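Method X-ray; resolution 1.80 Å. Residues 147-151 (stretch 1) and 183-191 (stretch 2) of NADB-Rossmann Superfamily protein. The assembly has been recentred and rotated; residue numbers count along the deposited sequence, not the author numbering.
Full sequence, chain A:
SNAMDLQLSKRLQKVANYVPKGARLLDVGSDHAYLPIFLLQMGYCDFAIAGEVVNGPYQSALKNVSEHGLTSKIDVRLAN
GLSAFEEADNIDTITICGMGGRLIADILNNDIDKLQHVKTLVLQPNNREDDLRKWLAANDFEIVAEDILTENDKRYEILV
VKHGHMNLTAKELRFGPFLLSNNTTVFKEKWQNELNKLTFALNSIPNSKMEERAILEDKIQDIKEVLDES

Stretch 1, residues 147-151: DILTE
Stretch 2 (183-191) NTTVFKEKW

How do the two backbones lie against each other? Residues 147-150 form a strand, with phi near -119° to -137° and psi between 133° and 162°, and residues 185-191 form the first turns of a helix that continues later in the chain. The two axes approach to 8.1 Å, and their N-to-C directions differ by 75°, so the helix passes steeply across the strand. The register is set by Ile-148 opposite Phe-187, CA to CA 6.6 Å, and Leu-149 opposite Val-186, CA to CA 6.8 Å. Strand alternation decides which side chains meet the helix: the CA-to-CB bonds of Ile-148 and Thr-150 point toward it, while those of Asp-147 and Leu-149 point away.

What makes Ile-148 the centre of the contact? This buried residue has 108 Å² covered by the helix stretch, more than any other residue here. With chi1 at -173° (t) and chi2 at 169° (t), its side chain is extended, and its branches reach several helix residues. CG1 lies 3.9 Å from CG1 of Val-186, CG2 lies 4.1 Å from CB of Phe-187, and CD1 comes within 3.5 Å of CD of Lys-190. The last contact uses the methylene part of the lysine, whose chain is extended with all four chi angles t; its NZ is hydrogen-bonded elsewhere in the structure. Phe-187, chi1 174° (t) and chi2 85°, points its CA-to-CB bond sideways and meets the isoleucine near its backbone rather than with its ring.

How does Val-186 complete the apolar patch? It points toward the strand with chi1 at 175° (t) and has 69 Å² covered. Its CG1 serves two strand side chains, touching CG1 of Ile-148 as described and sitting 3.3 Å from CG2 of Thr-150, a tight methyl-to-methyl approach. Thr-150, chi1 73° (p), thus offers its methyl to the valine. Leu-149 lies between these two strand residues in sequence, and its backbone C is 4.2 Å from the same CG1; its own side chain, chi1 67° (p), stays clear of the helix.

Where does polar chemistry join this packing? No direct hydrogen bond links the stretches, but a water does: it donates to Ile-148 O at 2.7 Å and is hydrogen-bonded to Thr-184 OG1 at 2.9 Å. Thr-184, phi/psi -79°/165° and chi1 63° (p), is the N-cap, and its OG1 also accepts from Phe-187 N at 3.2 Å, with an N-H...acceptor angle of 162°. This bond satisfies an amide in the first turn that has no helical carbonyl partner. One hydroxyl therefore both caps the helix and ties it through water to the strand backbone. Beyond the cap, regular i to i+4 bonding begins with Lys-188 N to Thr-184 O at 3.1 Å and runs to Trp-191 N to Phe-187 O, also 3.1 Å.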

# COMPACT_ATOMS: atom_id res chain seq x y z
N ASP A 147 8.42 -3.44 -3.26
CA ASP A 147 8.88 -2.86 -4.49
C ASP A 147 8.88 -1.34 -4.32
O ASP A 147 8.11 -0.83 -3.55
CB ASP A 147 7.98 -3.23 -5.66
CG ASP A 147 8.55 -2.82 -7.01
OD1 ASP A 147 9.77 -2.98 -7.24
OD2 ASP A 147 7.78 -2.33 -7.85
N ILE A 148 9.78 -0.66 -5.00
CA ILE A 148 9.73 0.80 -5.10
C ILE A 148 9.81 1.13 -6.58
O ILE A 148 10.63 0.56 -7.32
CB ILE A 148 10.82 1.51 -4.25
CG1 ILE A 148 10.59 3.03 -4.25
CG2 ILE A 148 12.26 1.14 -4.74
CD1 ILE A 148 11.44 3.78 -3.26
N LEU A 149 8.93 2.02 -7.03
CA LEU A 149 8.75 2.32 -8.44
C LEU A 149 8.69 3.82 -8.63
O LEU A 149 8.43 4.54 -7.67
CB LEU A 149 7.46 1.67 -8.93
CG LEU A 149 6.14 2.21 -8.36
CD1 LEU A 149 5.41 2.96 -9.47
CD2 LEU A 149 5.26 1.07 -7.81
N THR A 150 8.90 4.29 -9.86
CA THR A 150 8.86 5.71 -10.21
C THR A 150 7.77 6.01 -11.25
O THR A 150 7.51 5.21 -12.14
CB THR A 150 10.21 6.21 -10.80
OG1 THR A 150 10.36 5.69 -12.13
CG2 THR A 150 11.35 5.74 -9.96
N GLU A 151 7.14 7.18 -11.12
CA GLU A 151 5.98 7.53 -11.94
C GLU A 151 5.44 8.93 -11.64
O GLU A 151 4.81 9.16 -10.60
CB GLU A 151 4.89 6.49 -11.71
CG GLU A 151 3.74 6.54 -12.62
CD GLU A 151 2.50 6.27 -11.83
OE1 GLU A 151 2.02 5.14 -11.87
OE2 GLU A 151 2.06 7.20 -11.12
N ASN A 183 18.28 -2.90 -2.89
CA ASN A 183 19.17 -1.74 -3.04
C ASN A 183 19.23 -1.24 -4.49
O ASN A 183 20.30 -1.13 -5.08
CB ASN A 183 20.59 -2.05 -2.48
CG ASN A 183 21.50 -0.83 -2.42
OD1 ASN A 183 21.11 0.26 -2.00
ND2 ASN A 183 22.74 -1.01 -2.84
N THR A 184 18.06 -0.96 -5.06
CA THR A 184 17.96 -0.59 -6.47
C THR A 184 18.34 0.87 -6.66
O THR A 184 18.37 1.63 -5.70
CB THR A 184 16.53 -0.75 -6.99
OG1 THR A 184 15.66 0.14 -6.26
CG2 THR A 184 16.05 -2.19 -6.81
N THR A 185 18.61 1.26 -7.91
CA THR A 185 18.81 2.68 -8.25
C THR A 185 17.67 3.59 -7.75
O THR A 185 17.95 4.66 -7.21
CB THR A 185 18.99 2.90 -9.75
OG1 THR A 185 19.95 1.96 -10.25
CG2 THR A 185 19.50 4.29 -10.01
N VAL A 186 16.41 3.18 -7.93
CA VAL A 186 15.26 4.00 -7.53
C VAL A 186 15.30 4.24 -6.02
O VAL A 186 15.05 5.35 -5.54
CB VAL A 186 13.90 3.33 -7.90
CG1 VAL A 186 12.71 4.13 -7.36
CG2 VAL A 186 13.79 3.15 -9.42
N PHE A 187 15.60 3.19 -5.29
CA PHE A 187 15.72 3.25 -3.83
C PHE A 187 16.80 4.26 -3.40
O PHE A 187 16.56 5.12 -2.55
CB PHE A 187 16.08 1.85 -3.33
CG PHE A 187 16.39 1.77 -1.86
CD1 PHE A 187 15.37 1.61 -0.92
CD2 PHE A 187 17.71 1.81 -1.41
CE1 PHE A 187 15.66 1.49 0.44
CE2 PHE A 187 18.00 1.70 -0.05
CZ PHE A 187 16.97 1.55 0.88
N LYS A 188 17.97 4.15 -3.99
CA LYS A 188 19.07 5.07 -3.73
C LYS A 188 18.65 6.51 -4.06
O LYS A 188 18.87 7.42 -3.25
CB LYS A 188 20.27 4.69 -4.59
CG LYS A 188 21.11 3.58 -4.02
CD LYS A 188 22.39 3.46 -4.84
CE LYS A 188 22.29 2.37 -5.90
NZ LYS A 188 22.43 1.01 -5.28
N GLU A 189 17.99 6.70 -5.20
CA GLU A 189 17.55 8.05 -5.59
C GLU A 189 16.53 8.60 -4.60
O GLU A 189 16.58 9.79 -4.25
CB GLU A 189 17.02 8.06 -7.04
CG GLU A 189 18.14 7.81 -8.07
CD GLU A 189 17.68 7.58 -9.51
OE1 GLU A 189 16.47 7.54 -9.81
OE2 GLU A 189 18.59 7.40 -10.35
N LYS A 190 15.62 7.75 -4.13
CA LYS A 190 14.62 8.23 -3.15
C LYS A 190 15.29 8.74 -1.90
O LYS A 190 14.99 9.83 -1.42
CB LYS A 190 13.59 7.15 -2.77
CG LYS A 190 12.78 7.55 -1.52
CD LYS A 190 11.74 6.54 -1.10
CE LYS A 190 10.99 7.04 0.13
NZ LYS A 190 9.72 6.31 0.30
N TRP A 191 16.21 7.94 -1.35
CA TRP A 191 16.87 8.34 -0.13
C TRP A 191 17.91 9.45 -0.31
O TRP A 191 18.08 10.29 0.58
CB TRP A 191 17.39 7.11 0.64
CG TRP A 191 16.21 6.33 1.12
CD1 TRP A 191 15.73 5.17 0.61
CD2 TRP A 191 15.26 6.76 2.13
NE1 TRP A 191 14.57 4.81 1.27
CE2 TRP A 191 14.27 5.76 2.21
CE3 TRP A 191 15.19 7.87 2.98
CZ2 TRP A 191 13.21 5.84 3.12
CZ3 TRP A 191 14.14 7.95 3.88
CH2 TRP A 191 13.15 6.95 3.93
O HOH W 1 13.11 -0.37 -7.50